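Pseudoalteromonas arctica PAMC 21717 (Pseudoalteromonas arctica, PDB 5YL7) hydrolyses proteins as a cold-active, calcium-binding serine protease of the subtilase family. Local coordinates at residues 59-63 with 64-68; 141-144 with 145-149. All blocks are in the same frame, centred on the assembly; numbering follows the deposited sequence.

Interaction 1 (59-63 with 64-68); sequences DMISN and LSVAN. With CA (calcium ion), chain E.
The backbone turns into the short helix 64-67 at Asn63, and Ala67 N closes the first helical turn on Asn63 O at 2.9 Å. Asn63 is the N-cap. Its CG lies anti to the backbone N (chi1 176°), which swings the side-chain amide forward, so that OD1 meets the first backbone N-H groups of the helix. There OD1 accepts from Val66 N at 3.1 Å, the donor tilted 32° from the amide's carbonyl plane. Ser65 N is 2.9 Å from the same OD1, but its N-H is poorly aimed and that bond is weak. A water donates to Asn63 OD1 and also bonds Ser65 OG, at 2.9 Å. The Val66 side chain crosses that of Asn63 at about a right angle, with CG2 nearest the amide. Its other methyl, CG1, meets Ile61 CG2 at 3.8 Å. Ile61 CG2 also rests on Ala67 CB, so one methyl touches both Val66 and Ala67 of the helix. Further back, Asp59 OD1 accepts from Ile61 N at 3.1 Å and forms an Asx turn. Asp59 OD2 binds a calcium ion at 2.4 Å. The carboxylates of Asp69 and Asp74, the backbone O of Asp76 and two waters also bind this ion. OD2 serves the metal and Arg131, OD1 the backbone. Together they fix the carboxylate's rotation, and the cation and Arg131 probably keep it ionised.

Interaction 2 (141-144 with 145-149); sequences SDIA and DGIIW
Ser141 O is gripped twice, by Asp145 N at 3.0 Å and by a water that donates at 2.8 Å. The first is an i to i+4 bond of the alpha helix 140-150, which packs against the parallel sheet of the subtilase fold. The same pattern repeats along the chain: Gly146 N bonds Asp142 O, Ile147 N bonds Ile143 O and Ile148 N bonds Ala144 O. Asp145 keeps its CG beside its own backbone N (chi1 -74°), which lays the carboxylate back along the helix, with CG 3.5 Å from Ser141 O. The water on Ser141 O also reaches Asp145 OD1, but that bond is weak at 3.4 Å. Asp145 OD2 forms a salt bridge with Arg73, and Asp142 OD1 shares that partner and also takes a hydrogen bond from Ser62 OG. Asp142 OD1 and Asp145 OD2 stand 5.4 Å apart, and the arginine probably offsets their like charges. With an alanine here in place of Asp145, Arg73 would probably be left with one carboxylate fewer, and the water on Ser141 O would lose its weak second bond. On the buried side, Ile143 and Ile147 touch Met170 of strand 167-170. Ala144 and Ile148 pack on Ala185 of helix 180-191. Ile143 CG2 and Ile147 CD1 meet loosely at 4.4 Å. Ile147 CG1 sits closer to the backbone, 3.4 Å from Ile143 O.

Interactions 1 and 2 touch, with centres about 13 Å apart. Ser62 OG of the loop lies 2.8 Å from Asp142 OD1 of the helix, a probable hydrogen bond. Met60 CE packs against Trp149 CB at 3.4 Å. Arg73, the salt-bridge partner of helix 140-150, adds a further tie, its NE bonding Met60 O. The calcium loop of interaction 1 is thus pinned to helix 140-150 of interaction 2. The side chain of Asp142 is about 9 Å from a bound calcium ion, so it belongs to the surroundings of the metal sites and not to their ligands. Neither contact supplies a member of the probable Ser-His-Asp triad.

Interaction 1 (59-63 with 64-68)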
loop_
_atom_site.group_PDB
_atom_site.type_symbol
_atom_site.label_atom_id
_atom_site.label_comp_id
_atom_site.label_asym_id
_atom_site.label_seq_id
_atom_site.Cartn_x
_atom_site.Cartn_y
_atom_site.Cartn_z
ATOM N N ASP A 59 12.278 -6.777 -9.541
ATOM C CA ASP A 59 13.059 -5.780 -8.890
ATOM C C ASP A 59 13.566 -4.813 -9.914
ATOM O O ASP A 59 14.427 -5.138 -10.764
ATOM C CB ASP A 59 14.200 -6.467 -8.105
ATOM C CG ASP A 59 14.992 -5.530 -7.289
ATOM O OD1 ASP A 59 15.104 -4.324 -7.498
ATOM O OD2 ASP A 59 15.676 -6.080 -6.321
ATOM N N MET A 60 12.996 -3.599 -9.924
ATOM C CA MET A 60 13.283 -2.571 -10.875
ATOM C C MET A 60 14.386 -1.698 -10.541
ATOM O O MET A 60 14.713 -0.709 -11.268
ATOM C CB MET A 60 12.053 -1.693 -11.057
ATOM C CG MET A 60 10.869 -2.390 -11.608
ATOM S SD MET A 60 11.283 -2.890 -13.414
ATOM C CE MET A 60 9.729 -3.816 -13.728
ATOM N N ILE A 61 15.065 -1.877 -9.407
ATOM C CA ILE A 61 16.089 -0.940 -8.968
ATOM C C ILE A 61 17.379 -1.081 -9.817
ATOM O O ILE A 61 18.007 -2.147 -9.865
ATOM C CB ILE A 61 16.419 -1.037 -7.488
ATOM C CG1 ILE A 61 15.190 -0.874 -6.654
ATOM C CG2 ILE A 61 17.486 0.014 -7.168
ATOM C CD1 ILE A 61 15.441 -1.154 -5.200
ATOM N N SER A 62 17.675 -0.000 -10.548
ATOM C CA SER A 62 18.841 -0.020 -11.498
ATOM C C SER A 62 20.141 0.374 -10.823
ATOM O O SER A 62 21.208 -0.172 -11.216
ATOM C CB SER A 62 18.524 0.963 -12.680
ATOM O OG SER A 62 17.336 0.724 -13.308
ATOM N N ASN A 63 20.134 1.235 -9.839
ATOM C CA ASN A 63 21.376 1.695 -9.173
ATOM C C ASN A 63 21.847 0.674 -8.176
ATOM O O ASN A 63 21.049 0.289 -7.267
ATOM C CB ASN A 63 21.078 3.049 -8.577
ATOM C CG ASN A 63 22.217 3.627 -7.767
ATOM O OD1 ASN A 63 22.749 3.051 -6.837
ATOM N ND2 ASN A 63 22.489 4.892 -8.010
ATOM N N LEU A 64 23.042 0.144 -8.314
ATOM C CA LEU A 64 23.494 -0.952 -7.506
ATOM C C LEU A 64 23.584 -0.549 -6.045
ATOM O O LEU A 64 23.330 -1.418 -5.195
ATOM C CB LEU A 64 24.907 -1.437 -8.011
ATOM C CG LEU A 64 24.690 -2.643 -8.979
ATOM C CD1 LEU A 64 24.047 -2.282 -10.296
ATOM C CD2 LEU A 64 26.018 -3.351 -9.229
ATOM N N SER A 65 23.936 0.692 -5.742
ATOM C CA SER A 65 24.093 1.111 -4.357
ATOM C C SER A 65 22.703 1.105 -3.678
ATOM O O SER A 65 22.562 0.746 -2.505
ATOM C CB SER A 65 24.720 2.523 -4.242
ATOM O OG SER A 65 26.030 2.327 -4.741
ATOM N N VAL A 66 21.689 1.564 -4.378
ATOM C CA VAL A 66 20.330 1.612 -3.861
ATOM C C VAL A 66 19.843 0.166 -3.755
ATOM O O VAL A 66 19.208 -0.229 -2.740
ATOM C CB VAL A 66 19.418 2.420 -4.777
ATOM C CG1 VAL A 66 18.005 2.391 -4.302
ATOM C CG2 VAL A 66 19.896 3.894 -4.833
ATOM N N ALA A 67 20.095 -0.653 -4.741
ATOM C CA ALA A 67 19.554 -1.992 -4.825
ATOM C C ALA A 67 20.048 -2.860 -3.668
ATOM O O ALA A 67 19.291 -3.677 -3.136
ATOM C CB ALA A 67 19.974 -2.663 -6.103
ATOM N N ASN A 68 21.331 -2.802 -3.292
ATOM C CA ASN A 68 21.859 -3.473 -2.144
ATOM C C ASN A 68 21.644 -4.946 -2.286
ATOM O O ASN A 68 21.461 -5.617 -1.250
ATOM C CB ASN A 68 21.234 -2.945 -0.837
ATOM C CG ASN A 68 21.900 -3.454 0.414
ATOM O OD1 ASN A 68 23.133 -3.641 0.440
ATOM N ND2 ASN A 68 21.145 -3.748 1.452
HETATM CA CA CA E . 16.668 -8.223 -6.231
HETATM O O HOH W 1 25.693 2.412 -7.646
HETATM O O HOH W 2 18.160 -10.021 -5.904
HETATM O O HOH W 3 16.469 -8.388 -3.892
#

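Interaction 2 (141-144 with 145-149)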
loop_
_atom_site.group_PDB
_atom_site.type_symbol
_atom_site.label_atom_id
_atom_site.label_comp_id
_atom_site.label_asym_id
_atom_site.label_seq_id
_atom_site.Cartn_x
_atom_site.Cartn_y
_atom_site.Cartn_z
ATOM N N SER A 141 12.284 6.927 -12.470
ATOM C CA SER A 141 12.196 6.151 -13.635
ATOM C C SER A 141 12.017 4.600 -13.361
ATOM O O SER A 141 11.354 3.906 -14.116
ATOM C CB SER A 141 13.379 6.381 -14.622
ATOM O OG SER A 141 14.508 6.243 -13.907
ATOM N N ASP A 142 12.652 4.164 -12.252
ATOM C CA ASP A 142 12.425 2.783 -11.843
ATOM C C ASP A 142 10.999 2.587 -11.340
ATOM O O ASP A 142 10.384 1.538 -11.634
ATOM C CB ASP A 142 13.404 2.388 -10.739
ATOM C CG ASP A 142 14.873 2.289 -11.191
ATOM O OD1 ASP A 142 15.141 2.121 -12.391
ATOM O OD2 ASP A 142 15.706 2.193 -10.258
ATOM N N ILE A 143 10.495 3.496 -10.570
ATOM C CA ILE A 143 9.103 3.450 -10.098
ATOM C C ILE A 143 8.156 3.394 -11.272
ATOM O O ILE A 143 7.193 2.608 -11.298
ATOM C CB ILE A 143 8.804 4.573 -9.129
ATOM C CG1 ILE A 143 9.724 4.448 -7.902
ATOM C CG2 ILE A 143 7.355 4.607 -8.795
ATOM C CD1 ILE A 143 9.820 5.702 -7.073
ATOM N N ALA A 144 8.396 4.240 -12.263
ATOM C CA ALA A 144 7.514 4.293 -13.451
ATOM C C ALA A 144 7.545 3.027 -14.224
ATOM O O ALA A 144 6.493 2.498 -14.632
ATOM C CB ALA A 144 7.916 5.486 -14.318
ATOM N N ASP A 145 8.714 2.415 -14.427
ATOM C CA ASP A 145 8.780 1.115 -15.071
ATOM C C ASP A 145 8.049 0.017 -14.264
ATOM O O ASP A 145 7.438 -0.893 -14.786
ATOM C CB ASP A 145 10.209 0.762 -15.392
ATOM C CG ASP A 145 10.772 1.516 -16.553
ATOM O OD1 ASP A 145 9.972 2.072 -17.366
ATOM O OD2 ASP A 145 12.009 1.460 -16.726
ATOM N N GLY A 146 8.138 0.170 -12.918
ATOM C CA GLY A 146 7.372 -0.708 -12.080
ATOM C C GLY A 146 5.852 -0.664 -12.286
ATOM O O GLY A 146 5.184 -1.674 -12.317
ATOM N N ILE A 147 5.384 0.596 -12.422
ATOM C CA ILE A 147 3.934 0.805 -12.688
ATOM C C ILE A 147 3.555 0.153 -14.013
ATOM O O ILE A 147 2.588 -0.613 -14.083
ATOM C CB ILE A 147 3.620 2.299 -12.763
ATOM C CG1 ILE A 147 3.854 2.996 -11.369
ATOM C CG2 ILE A 147 2.259 2.562 -13.314
ATOM C CD1 ILE A 147 3.861 4.511 -11.418
ATOM N N ILE A 148 4.365 0.419 -15.023
ATOM C CA ILE A 148 4.073 -0.179 -16.366
ATOM C C ILE A 148 4.040 -1.707 -16.297
ATOM O O ILE A 148 3.053 -2.344 -16.699
ATOM C CB ILE A 148 5.127 0.316 -17.377
ATOM C CG1 ILE A 148 4.985 1.814 -17.601
ATOM C CG2 ILE A 148 4.980 -0.474 -18.715
ATOM C CD1 ILE A 148 6.204 2.417 -18.223
ATOM N N TRP A 149 5.133 -2.262 -15.751
ATOM C CA TRP A 149 5.231 -3.739 -15.725
ATOM C C TRP A 149 4.124 -4.372 -14.888
ATOM O O TRP A 149 3.588 -5.426 -15.191
ATOM C CB TRP A 149 6.650 -4.125 -15.236
ATOM C CG TRP A 149 6.914 -5.604 -15.242
ATOM C CD1 TRP A 149 7.342 -6.367 -16.336
ATOM C CD2 TRP A 149 6.744 -6.529 -14.168
ATOM N NE1 TRP A 149 7.465 -7.656 -15.925
ATOM C CE2 TRP A 149 7.075 -7.822 -14.639
ATOM C CE3 TRP A 149 6.313 -6.408 -12.853
ATOM C CZ2 TRP A 149 7.054 -8.930 -13.827
ATOM C CZ3 TRP A 149 6.255 -7.555 -12.091
ATOM C CH2 TRP A 149 6.611 -8.796 -12.586
HETATM O O HOH W 4 11.294 5.121 -16.621
#